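Local coordinates for protein plantazolicin methyltransferase BamL (Bacillus amyloliquefaciens subsp. plantarum, PDB 5DLY) that probably methylates desmethylplantazolicin using S-adenosylmethionine, and binds S-adenosyl-L-homocysteine together with a monoazolic substrate analogue, at residues L49-S54 against W261-K266; V63-I66 against Q72-Q75; L198-T203 against V209-G214. All blocks are in the same frame, centred on the assembly; numbering follows the deposited sequence.

Contact 1 (L49-S54 against W261-K266); sequences LSFYSS and WIIKNK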
ATOM      1  N   LEU A  49       0.991   6.013  10.591  1.00 11.25           N
ATOM      2  CA  LEU A  49       1.102   7.203  11.443  1.00 11.82           C
ATOM      3  C   LEU A  49       1.465   6.847  12.875  1.00 12.37           C
ATOM      4  O   LEU A  49       2.298   7.522  13.497  1.00 13.27           O
ATOM      5  CB  LEU A  49      -0.171   8.034  11.384  1.00 11.31           C
ATOM      6  CG  LEU A  49      -0.448   8.672  10.025  1.00 11.42           C
ATOM      7  CD1 LEU A  49      -1.817   9.321  10.040  1.00 11.40           C
ATOM      8  CD2 LEU A  49       0.630   9.677   9.642  1.00 11.22           C
ATOM      9  N   SER A  50       0.862   5.785  13.398  1.00 12.74           N
ATOM     10  CA  SER A  50       1.184   5.348  14.749  1.00 13.45           C
ATOM     11  C   SER A  50       2.620   4.847  14.821  1.00 13.77           C
ATOM     12  O   SER A  50       3.332   5.152  15.776  1.00 13.67           O
ATOM     13  CB  SER A  50       0.216   4.270  15.222  1.00 13.96           C
ATOM     14  OG  SER A  50       0.597   3.806  16.510  1.00 14.81           O
ATOM     15  N   PHE A  51       3.042   4.098  13.801  1.00 13.43           N
ATOM     16  CA  PHE A  51       4.408   3.600  13.729  1.00 13.94           C
ATOM     17  C   PHE A  51       5.401   4.754  13.740  1.00 14.02           C
ATOM     18  O   PHE A  51       6.368   4.736  14.508  1.00 14.29           O
ATOM     19  CB  PHE A  51       4.626   2.730  12.480  1.00 14.60           C
ATOM     20  CG  PHE A  51       6.033   2.216  12.341  1.00 15.18           C
ATOM     21  CD1 PHE A  51       7.003   2.960  11.654  1.00 15.10           C
ATOM     22  CD2 PHE A  51       6.399   0.986  12.889  1.00 15.51           C
ATOM     23  CE1 PHE A  51       8.307   2.486  11.528  1.00 15.66           C
ATOM     24  CE2 PHE A  51       7.706   0.509  12.762  1.00 15.97           C
ATOM     25  CZ  PHE A  51       8.655   1.262  12.084  1.00 15.90           C
ATOM     26  N   TYR A  52       5.140   5.761  12.905  1.00 14.47           N
ATOM     27  CA  TYR A  52       6.074   6.870  12.730  1.00 14.63           C
ATOM     28  C   TYR A  52       6.280   7.650  14.035  1.00 16.01           C
ATOM     29  O   TYR A  52       7.425   7.904  14.443  1.00 16.31           O
ATOM     30  CB  TYR A  52       5.656   7.791  11.559  1.00 14.31           C
ATOM     31  CG  TYR A  52       6.798   8.672  11.107  1.00 14.03           C
ATOM     32  CD1 TYR A  52       7.068   9.880  11.759  1.00 13.97           C
ATOM     33  CD2 TYR A  52       7.639   8.280  10.066  1.00 13.68           C
ATOM     34  CE1 TYR A  52       8.137  10.675  11.381  1.00 13.68           C
ATOM     35  CE2 TYR A  52       8.707   9.078   9.673  1.00 13.59           C
ATOM     36  CZ  TYR A  52       8.952  10.266  10.341  1.00 13.58           C
ATOM     37  OH  TYR A  52      10.019  11.056   9.967  1.00 14.08           O
ATOM     38  N   SER A  53       5.175   7.999  14.685  1.00 17.01           N
ATOM     39  CA  SER A  53       5.203   8.717  15.967  1.00 18.71           C
ATOM     40  C   SER A  53       5.874   7.914  17.077  1.00 19.39           C
ATOM     41  O   SER A  53       6.633   8.469  17.874  1.00 19.78           O
ATOM     42  CB  SER A  53       3.793   9.125  16.399  1.00 19.51           C
ATOM     43  OG  SER A  53       3.410  10.356  15.810  1.00 21.43           O
ATOM     44  N   SER A  54       5.599   6.613  17.124  1.00 19.94           N
ATOM     45  CA  SER A  54       6.198   5.725  18.117  1.00 21.10           C
ATOM     46  C   SER A  54       7.715   5.635  17.924  1.00 21.80           C
ATOM     47  O   SER A  54       8.483   5.804  18.877  1.00 21.72           O
ATOM     48  CB  SER A  54       5.553   4.333  18.050  1.00 21.85           C
ATOM     49  OG  SER A  54       6.149   3.436  18.966  1.00 23.96           O
ATOM     50  N   TRP A 261       7.361  -3.576   5.804  1.00  9.55           N
ATOM     51  CA  TRP A 261       7.979  -2.300   6.148  1.00  9.55           C
ATOM     52  C   TRP A 261       9.431  -2.294   5.734  1.00  9.59           C
ATOM     53  O   TRP A 261      10.154  -3.280   5.947  1.00  9.60           O
ATOM     54  CB  TRP A 261       7.935  -2.031   7.661  1.00  9.75           C
ATOM     55  CG  TRP A 261       6.582  -2.097   8.289  1.00  9.83           C
ATOM     56  CD1 TRP A 261       5.900  -3.222   8.637  1.00 10.14           C
ATOM     57  CD2 TRP A 261       5.757  -0.989   8.661  1.00  9.98           C
ATOM     58  NE1 TRP A 261       4.688  -2.891   9.190  1.00 10.06           N
ATOM     59  CE2 TRP A 261       4.578  -1.525   9.229  1.00 10.17           C
ATOM     60  CE3 TRP A 261       5.904   0.407   8.589  1.00 10.22           C
ATOM     61  CZ2 TRP A 261       3.537  -0.717   9.696  1.00 10.06           C
ATOM     62  CZ3 TRP A 261       4.866   1.216   9.055  1.00 10.04           C
ATOM     63  CH2 TRP A 261       3.696   0.647   9.601  1.00 10.31           C
ATOM     64  N   ILE A 262       9.846  -1.183   5.130  1.00 10.06           N
ATOM     65  CA  ILE A 262      11.248  -0.878   4.892  1.00 10.62           C
ATOM     66  C   ILE A 262      11.526   0.378   5.716  1.00 11.56           C
ATOM     67  O   ILE A 262      10.963   1.449   5.453  1.00 11.63           O
ATOM     68  CB  ILE A 262      11.532  -0.683   3.387  1.00 10.42           C
ATOM     69  CG1 ILE A 262      11.367  -2.009   2.639  1.00 10.31           C
ATOM     70  CG2 ILE A 262      12.950  -0.185   3.148  1.00 10.52           C
ATOM     71  CD1 ILE A 262      11.098  -1.845   1.156  1.00 10.76           C
ATOM     72  N   ILE A 263      12.367   0.229   6.737  1.00 12.46           N
ATOM     73  CA  ILE A 263      12.540   1.249   7.773  1.00 13.44           C
ATOM     74  C   ILE A 263      13.953   1.823   7.727  1.00 13.62           C
ATOM     75  O   ILE A 263      14.925   1.077   7.794  1.00 13.42           O
ATOM     76  CB  ILE A 263      12.270   0.648   9.174  1.00 13.98           C
ATOM     77  CG1 ILE A 263      10.822   0.150   9.267  1.00 14.60           C
ATOM     78  CG2 ILE A 263      12.560   1.665  10.278  1.00 14.69           C
ATOM     79  CD1 ILE A 263      10.654  -1.078  10.141  1.00 15.53           C
ATOM     80  N   LYS A 264      14.057   3.139   7.590  1.00 14.56           N
ATOM     81  CA  LYS A 264      15.365   3.792   7.626  1.00 15.99           C
ATOM     82  C   LYS A 264      15.511   4.655   8.876  1.00 17.20           C
ATOM     83  O   LYS A 264      14.675   5.518   9.173  1.00 16.03           O
ATOM     84  CB  LYS A 264      15.643   4.603   6.347  1.00 16.31           C
ATOM     85  CG  LYS A 264      17.058   5.172   6.275  1.00 17.25           C
ATOM     86  CD  LYS A 264      17.317   5.821   4.928  1.00 17.23           C
ATOM     87  CE  LYS A 264      18.734   6.374   4.839  1.00 18.03           C
ATOM     88  NZ  LYS A 264      19.078   6.723   3.435  1.00 18.35           N
ATOM     89  N   ASN A 265      16.594   4.409   9.603  1.00 19.56           N
ATOM     90  CA  ASN A 265      16.916   5.177  10.790  1.00 22.02           C
ATOM     91  C   ASN A 265      18.416   5.448  10.819  1.00 22.87           C
ATOM     92  O   ASN A 265      19.200   4.620  11.297  1.00 23.39           O
ATOM     93  CB  ASN A 265      16.461   4.434  12.049  1.00 23.71           C
ATOM     94  CG  ASN A 265      16.569   5.279  13.309  1.00 24.87           C
ATOM     95  OD1 ASN A 265      16.828   6.483  13.257  1.00 26.56           O
ATOM     96  ND2 ASN A 265      16.365   4.645  14.454  1.00 26.68           N
ATOM     97  N   LYS A 266      18.803   6.605  10.288  1.00 24.39           N
ATOM     98  CA  LYS A 266      20.210   7.008  10.228  1.00 25.77           C
ATOM     99  C   LYS A 266      20.737   7.398  11.607  1.00 26.91           C
ATOM    100  O   LYS A 266      20.150   8.236  12.287  1.00 27.42           O
ATOM    101  CB  LYS A 266      20.390   8.159   9.233  1.00 26.37           C
ATOM    102  CG  LYS A 266      21.825   8.629   9.044  1.00 27.53           C
ATOM    103  CD  LYS A 266      21.970   9.375   7.727  1.00 28.25           C
ATOM    104  CE  LYS A 266      23.352   9.988   7.567  1.00 29.27           C
ATOM    105  NZ  LYS A 266      23.531  10.510   6.183  1.00 30.01           N
TER
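F51 and W261 form an offset aromatic stack between helix 23-56 and strand 258-265. The phenyl ring and the six-membered ring of the indole have their centroids 4.5 Å apart, with the planes inclined at 28°, so the stack is splayed and not strictly parallel. The two side chains come from their backbones in opposite directions and slide past each other. As a result, the outer rim of the indole meets the root of the phenylalanine: CZ3 of W261 lies 3.6 Å from CG of F51, and CH2 of W261 is 3.7 Å from CB of F51. F51 reaches over the indole because its CG stands anti to the backbone N (chi1 179°), which carries the ring straight out from the helix toward the strand.

These two segments belong to the Rossmann-like methyltransferase fold, in which strand 258-265 runs antiparallel to its neighbour 154-160. Here helix 23-56 packs on one side of that sheet, and W261 and I263, two residues apart on the strand, both direct their side chains at it.

Aliphatic contact is confined to the far end of the phenyl ring. CD1 of I263 approaches CZ of F51 to 3.6 Å, an oblique approach, and CG1 of I263 lies 3.7 Å from the same CZ.

The polar end of W261 is held outside the stack: NE1 donates to O of G219, which ties down the pyrrole side of the ring. W261 also stacks with Y157 and F221. Q227 and L231 of helix 226-232 also pack against F51.

Contact 2 (V63-I66 against Q72-Q75); sequences VLDI and QVIQ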
ATOM      1  N   VAL A  63       4.296  12.648   3.071  1.00 10.60           N
ATOM      2  CA  VAL A  63       3.812  11.324   2.674  1.00 10.30           C
ATOM      3  C   VAL A  63       3.739  11.284   1.154  1.00 10.16           C
ATOM      4  O   VAL A  63       3.151  12.168   0.541  1.00  9.91           O
ATOM      5  CB  VAL A  63       2.424  10.993   3.272  1.00 10.44           C
ATOM      6  CG1 VAL A  63       1.918   9.642   2.775  1.00 10.83           C
ATOM      7  CG2 VAL A  63       2.486  10.981   4.793  1.00 10.96           C
ATOM      8  N   LEU A  64       4.374  10.268   0.576  1.00  9.95           N
ATOM      9  CA  LEU A  64       4.298   9.973  -0.845  1.00 10.07           C
ATOM     10  C   LEU A  64       3.450   8.715  -1.038  1.00 10.12           C
ATOM     11  O   LEU A  64       3.788   7.651  -0.521  1.00  9.81           O
ATOM     12  CB  LEU A  64       5.707   9.786  -1.423  1.00 10.11           C
ATOM     13  CG  LEU A  64       5.823   9.169  -2.829  1.00 10.44           C
ATOM     14  CD1 LEU A  64       5.147  10.044  -3.881  1.00 10.75           C
ATOM     15  CD2 LEU A  64       7.281   8.921  -3.184  1.00 10.74           C
ATOM     16  N   ASP A  65       2.358   8.852  -1.782  1.00 10.19           N
ATOM     17  CA  ASP A  65       1.413   7.758  -1.987  1.00 10.47           C
ATOM     18  C   ASP A  65       1.571   7.160  -3.380  1.00 10.36           C
ATOM     19  O   ASP A  65       1.332   7.829  -4.402  1.00 10.34           O
ATOM     20  CB  ASP A  65      -0.022   8.271  -1.768  1.00 10.77           C
ATOM     21  CG  ASP A  65      -1.039   7.154  -1.688  1.00 11.67           C
ATOM     22  OD1 ASP A  65      -0.661   6.035  -1.296  1.00 12.37           O
ATOM     23  OD2 ASP A  65      -2.219   7.395  -2.006  1.00 12.45           O
ATOM     24  N   ILE A  66       1.972   5.888  -3.427  1.00  9.81           N
ATOM     25  CA  ILE A  66       2.283   5.217  -4.704  1.00  9.80           C
ATOM     26  C   ILE A  66       1.054   4.464  -5.216  1.00 10.12           C
ATOM     27  O   ILE A  66       0.496   3.646  -4.503  1.00 10.39           O
ATOM     28  CB  ILE A  66       3.481   4.238  -4.547  1.00  9.67           C
ATOM     29  CG1 ILE A  66       4.730   4.945  -3.969  1.00  9.72           C
ATOM     30  CG2 ILE A  66       3.785   3.522  -5.860  1.00  9.82           C
ATOM     31  CD1 ILE A  66       5.305   6.065  -4.817  1.00  9.79           C
ATOM     32  N   GLN A  72      -8.070   9.230  -2.613  1.00 11.57           N
ATOM     33  CA  GLN A  72      -8.780   8.996  -1.352  1.00 12.05           C
ATOM     34  C   GLN A  72      -7.847   8.998  -0.138  1.00 11.60           C
ATOM     35  O   GLN A  72      -8.168   9.572   0.902  1.00 12.01           O
ATOM     36  CB  GLN A  72      -9.551   7.670  -1.401  1.00 12.25           C
ATOM     37  CG  GLN A  72     -10.664   7.610  -2.446  1.00 13.16           C
ATOM     38  CD  GLN A  72     -10.234   7.007  -3.777  1.00 13.44           C
ATOM     39  OE1 GLN A  72      -9.107   7.194  -4.238  1.00 13.57           O
ATOM     40  NE2 GLN A  72     -11.153   6.278  -4.409  1.00 14.59           N
ATOM     41  N   VAL A  73      -6.686   8.358  -0.263  1.00 11.75           N
ATOM     42  CA  VAL A  73      -5.729   8.322   0.842  1.00 11.55           C
ATOM     43  C   VAL A  73      -5.204   9.719   1.150  1.00 12.08           C
ATOM     44  O   VAL A  73      -5.087  10.113   2.308  1.00 11.82           O
ATOM     45  CB  VAL A  73      -4.573   7.325   0.566  1.00 11.50           C
ATOM     46  CG1 VAL A  73      -3.394   7.560   1.507  1.00 11.31           C
ATOM     47  CG2 VAL A  73      -5.078   5.900   0.705  1.00 11.50           C
ATOM     48  N   ILE A  74      -4.895  10.476   0.106  1.00 12.14           N
ATOM     49  CA  ILE A  74      -4.425  11.837   0.284  1.00 13.44           C
ATOM     50  C   ILE A  74      -5.528  12.724   0.869  1.00 13.94           C
ATOM     51  O   ILE A  74      -5.259  13.563   1.732  1.00 13.92           O
ATOM     52  CB  ILE A  74      -3.807  12.364  -1.027  1.00 13.61           C
ATOM     53  CG1 ILE A  74      -2.406  11.749  -1.184  1.00 14.01           C
ATOM     54  CG2 ILE A  74      -3.766  13.890  -1.056  1.00 14.23           C
ATOM     55  CD1 ILE A  74      -1.793  11.891  -2.554  1.00 14.70           C
ATOM     56  N   GLN A  75      -6.769  12.501   0.453  1.00 15.26           N
ATOM     57  CA  GLN A  75      -7.890  13.211   1.070  1.00 16.52           C
ATOM     58  C   GLN A  75      -7.970  12.955   2.583  1.00 16.66           C
ATOM     59  O   GLN A  75      -8.140  13.897   3.371  1.00 16.39           O
ATOM     60  CB  GLN A  75      -9.208  12.862   0.382  1.00 18.10           C
ATOM     61  CG  GLN A  75     -10.397  13.588   0.990  1.00 20.47           C
ATOM     62  CD  GLN A  75     -11.290  14.211  -0.049  1.00 22.39           C
ATOM     63  OE1 GLN A  75     -11.988  13.518  -0.780  1.00 23.74           O
ATOM     64  NE2 GLN A  75     -11.270  15.538  -0.122  1.00 23.53           N
TER
HETATM   65  O   HOH W   1      -4.322   9.065  -2.446  1.00 14.95           O
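OD2 of D65 lies 2.7 Å from a water that probably donates to it, though that water has other acceptors in reach; the same water takes the backbone N-H of I74, its oxygen 3.0 Å from I74 N. The water bridges a strand carboxylate to the first turn of a helix. The positive end of the helix dipole, at this first turn, lies near the carboxylate and would be expected to favour its ionised form.

Next to this polar link, the same oxygen rests on a hydrocarbon surface. OD2 of D65 is 3.5 Å from CB of V73 and 3.7 Å from CG1 of V73, with the two side chains crossing at a slant. The carboxylate gets there because CG of D65 is anti to the backbone N (chi1 -169°), which extends the group from the strand toward the helix.

Strand 62-66, helix 72-80 and strand 85-90 make a right-handed beta-alpha-beta unit of the Rossmann-like fold. The turn between the first strand and the helix is the glycine-rich loop of class I methyltransferases, and it includes G67 and G69 of the S-adenosyl-L-homocysteine pocket. V73 lies close to that cofactor product, its side chain about 4 Å away.

The next residue of the helix, I74, sends CD1 toward the root of the aspartate, 4.1 Å from CB of D65; its extended chain (chi2 166°) brings the methyl there. F128 of strand 124-130 touches both D65 and V73, while I45 of helix 23-56 packs against V73 and L86 against I74.

Contact 3 (L198-T203 against V209-G214); sequences LLHVVT and VSFHVG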
ATOM      1  N   LEU A 198      12.039 -10.706  -1.161  1.00 15.91           N
ATOM      2  CA  LEU A 198      12.177  -9.432  -1.861  1.00 15.20           C
ATOM      3  C   LEU A 198      12.653  -8.308  -0.922  1.00 15.16           C
ATOM      4  O   LEU A 198      13.578  -7.568  -1.264  1.00 14.62           O
ATOM      5  CB  LEU A 198      10.857  -9.039  -2.554  1.00 15.14           C
ATOM      6  CG  LEU A 198      10.891  -7.919  -3.608  1.00 15.28           C
ATOM      7  CD1 LEU A 198       9.764  -8.112  -4.616  1.00 15.28           C
ATOM      8  CD2 LEU A 198      10.825  -6.529  -2.989  1.00 15.39           C
ATOM      9  N   LEU A 199      12.027  -8.185   0.252  1.00 15.08           N
ATOM     10  CA  LEU A 199      12.379  -7.119   1.201  1.00 15.42           C
ATOM     11  C   LEU A 199      13.758  -7.332   1.825  1.00 15.50           C
ATOM     12  O   LEU A 199      14.452  -6.372   2.139  1.00 15.25           O
ATOM     13  CB  LEU A 199      11.299  -6.924   2.276  1.00 16.16           C
ATOM     14  CG  LEU A 199       9.954  -6.311   1.837  1.00 16.76           C
ATOM     15  CD1 LEU A 199       9.272  -5.620   3.007  1.00 17.55           C
ATOM     16  CD2 LEU A 199      10.057  -5.342   0.668  1.00 17.96           C
ATOM     17  N   HIS A 200      14.154  -8.594   1.972  1.00 16.04           N
ATOM     18  CA  HIS A 200      15.515  -8.917   2.381  1.00 16.84           C
ATOM     19  C   HIS A 200      16.534  -8.429   1.355  1.00 16.59           C
ATOM     20  O   HIS A 200      17.499  -7.746   1.701  1.00 16.95           O
ATOM     21  CB  HIS A 200      15.659 -10.421   2.594  1.00 17.81           C
ATOM     22  CG  HIS A 200      17.074 -10.866   2.788  1.00 18.85           C
ATOM     23  ND1 HIS A 200      17.863 -10.402   3.820  1.00 20.00           N
ATOM     24  CD2 HIS A 200      17.843 -11.726   2.081  1.00 19.86           C
ATOM     25  CE1 HIS A 200      19.058 -10.962   3.740  1.00 20.36           C
ATOM     26  NE2 HIS A 200      19.071 -11.769   2.696  1.00 20.35           N
ATOM     27  N   VAL A 201      16.295  -8.766   0.097  1.00 15.64           N
ATOM     28  CA  VAL A 201      17.218  -8.459  -0.991  1.00 15.35           C
ATOM     29  C   VAL A 201      17.413  -6.953  -1.201  1.00 15.21           C
ATOM     30  O   VAL A 201      18.539  -6.489  -1.398  1.00 15.10           O
ATOM     31  CB  VAL A 201      16.812  -9.210  -2.279  1.00 16.42           C
ATOM     32  CG1 VAL A 201      17.533  -8.670  -3.501  1.00 17.22           C
ATOM     33  CG2 VAL A 201      17.100 -10.694  -2.102  1.00 17.22           C
ATOM     34  N   VAL A 202      16.327  -6.188  -1.118  1.00 14.14           N
ATOM     35  CA  VAL A 202      16.399  -4.748  -1.370  1.00 13.84           C
ATOM     36  C   VAL A 202      16.922  -3.944  -0.171  1.00 14.16           C
ATOM     37  O   VAL A 202      17.242  -2.763  -0.317  1.00 14.06           O
ATOM     38  CB  VAL A 202      15.048  -4.160  -1.862  1.00 13.58           C
ATOM     39  CG1 VAL A 202      14.563  -4.886  -3.109  1.00 13.70           C
ATOM     40  CG2 VAL A 202      14.000  -4.193  -0.758  1.00 13.61           C
ATOM     41  N   THR A 203      17.009  -4.573   1.003  1.00 14.41           N
ATOM     42  CA  THR A 203      17.509  -3.882   2.197  1.00 15.15           C
ATOM     43  C   THR A 203      18.880  -4.347   2.687  1.00 16.54           C
ATOM     44  O   THR A 203      19.549  -3.610   3.394  1.00 16.61           O
ATOM     45  CB  THR A 203      16.536  -3.951   3.393  1.00 15.03           C
ATOM     46  OG1 THR A 203      16.336  -5.316   3.792  1.00 14.70           O
ATOM     47  CG2 THR A 203      15.198  -3.296   3.055  1.00 14.87           C
ATOM     48  N   VAL A 209      19.016   0.532   7.043  1.00 17.22           N
ATOM     49  CA  VAL A 209      17.708   0.211   6.470  1.00 16.63           C
ATOM     50  C   VAL A 209      17.346  -1.246   6.755  1.00 16.07           C
ATOM     51  O   VAL A 209      18.052  -2.170   6.346  1.00 16.23           O
ATOM     52  CB  VAL A 209      17.671   0.474   4.951  1.00 16.32           C
ATOM     53  CG1 VAL A 209      16.308   0.108   4.379  1.00 16.57           C
ATOM     54  CG2 VAL A 209      18.005   1.930   4.648  1.00 16.30           C
ATOM     55  N   SER A 210      16.228  -1.443   7.450  1.00 15.46           N
ATOM     56  CA  SER A 210      15.793  -2.776   7.856  1.00 14.85           C
ATOM     57  C   SER A 210      14.418  -3.079   7.281  1.00 14.43           C
ATOM     58  O   SER A 210      13.806  -2.219   6.659  1.00 13.68           O
ATOM     59  CB  SER A 210      15.753  -2.861   9.386  1.00 15.09           C
ATOM     60  OG  SER A 210      14.816  -1.933   9.908  1.00 15.81           O
ATOM     61  N   PHE A 211      13.942  -4.304   7.472  1.00 14.01           N
ATOM     62  CA  PHE A 211      12.600  -4.669   7.025  1.00 14.30           C
ATOM     63  C   PHE A 211      11.839  -5.495   8.050  1.00 14.39           C
ATOM     64  O   PHE A 211      12.423  -6.103   8.942  1.00 14.54           O
ATOM     65  CB  PHE A 211      12.634  -5.397   5.665  1.00 14.40           C
ATOM     66  CG  PHE A 211      12.922  -6.873   5.759  1.00 14.94           C
ATOM     67  CD1 PHE A 211      14.235  -7.344   5.773  1.00 15.36           C
ATOM     68  CD2 PHE A 211      11.878  -7.798   5.815  1.00 15.71           C
ATOM     69  CE1 PHE A 211      14.497  -8.706   5.854  1.00 15.96           C
ATOM     70  CE2 PHE A 211      12.133  -9.160   5.896  1.00 15.96           C
ATOM     71  CZ  PHE A 211      13.447  -9.614   5.913  1.00 16.20           C
ATOM     72  N   HIS A 212      10.517  -5.511   7.907  1.00 14.76           N
ATOM     73  CA  HIS A 212       9.678  -6.450   8.634  1.00 14.90           C
ATOM     74  C   HIS A 212       8.536  -6.875   7.731  1.00 14.74           C
ATOM     75  O   HIS A 212       7.986  -6.050   6.998  1.00 12.98           O
ATOM     76  CB  HIS A 212       9.118  -5.839   9.920  1.00 16.24           C
ATOM     77  CG  HIS A 212       8.245  -6.778  10.699  1.00 17.85           C
ATOM     78  ND1 HIS A 212       8.737  -7.621  11.672  1.00 19.26           N
ATOM     79  CD2 HIS A 212       6.915  -7.021  10.630  1.00 18.67           C
ATOM     80  CE1 HIS A 212       7.745  -8.331  12.184  1.00 19.04           C
ATOM     81  NE2 HIS A 212       6.627  -7.986  11.568  1.00 18.73           N
ATOM     82  N   VAL A 213       8.179  -8.152   7.791  1.00 14.77           N
ATOM     83  CA  VAL A 213       7.026  -8.669   7.053  1.00 15.30           C
ATOM     84  C   VAL A 213       6.180  -9.522   7.991  1.00 15.30           C
ATOM     85  O   VAL A 213       6.708 -10.204   8.874  1.00 16.41           O
ATOM     86  CB  VAL A 213       7.436  -9.483   5.798  1.00 15.65           C
ATOM     87  CG1 VAL A 213       6.224  -9.904   4.992  1.00 16.67           C
ATOM     88  CG2 VAL A 213       8.362  -8.684   4.888  1.00 16.90           C
ATOM     89  N   GLY A 214       4.862  -9.471   7.802  1.00 14.99           N
ATOM     90  CA  GLY A 214       3.948 -10.273   8.609  1.00 14.55           C
ATOM     91  C   GLY A 214       2.563 -10.247   8.009  1.00 14.65           C
ATOM     92  O   GLY A 214       2.237  -9.359   7.223  1.00 13.35           O
TER
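With chi1 at 83°, CG of F211 sits between its backbone N and carbonyl carbon, which lays one face of the phenyl ring over the helix backbone at L199 and H200. That face receives C of L199 and N of H200, both offset toward the rim, while CB of L199 lies 3.7 Å from CD2 of F211. On the same side of the ring plane, CE1 of F211 comes within 3.6 Å of CA of H200.

T203 has OG1 in the equivalent position (chi1 62°), which turns the hydroxyl back along the helix to donate to O of L199 at 2.7 Å. This bond fixes the rotation of T203, keeping OG1 3.5 Å from CD1 of F211 and CG2 3.8 Å from CG1 of V209. Farther along the strand, CD1 of L199 meets CG2 of V213 at 3.7 Å.

Helix 192-203 and strand 209-214 are joined by a short loop, so that the helix packs antiparallel (177°, axes 8.1 Å apart) against the strand that follows it, an edge strand of the class I methyltransferase sheet with its strand order 3-2-1-4-5-7-6.

All three contacts set a helix against the same mixed sheet, but at different depths and places. Contacts 1 and 2 are wholly buried, whereas contact 3, at an edge strand of the sheet, is partly exposed. Contacts 1 and 3 are joined directly, because strands 258-265 and 209-214 are neighbours: N of W261 lies 2.8 Å from O of H212, probably a hydrogen bond. Contact 2 sits on the parallel part of the sheet, its centre about 22 Å from that of contact 3. The chemistry follows position: aromatic stacking in contact 1, a water-bridged carboxylate near the cofactor product in contact 2, and mixed aliphatic and aromatic packing in contact 3.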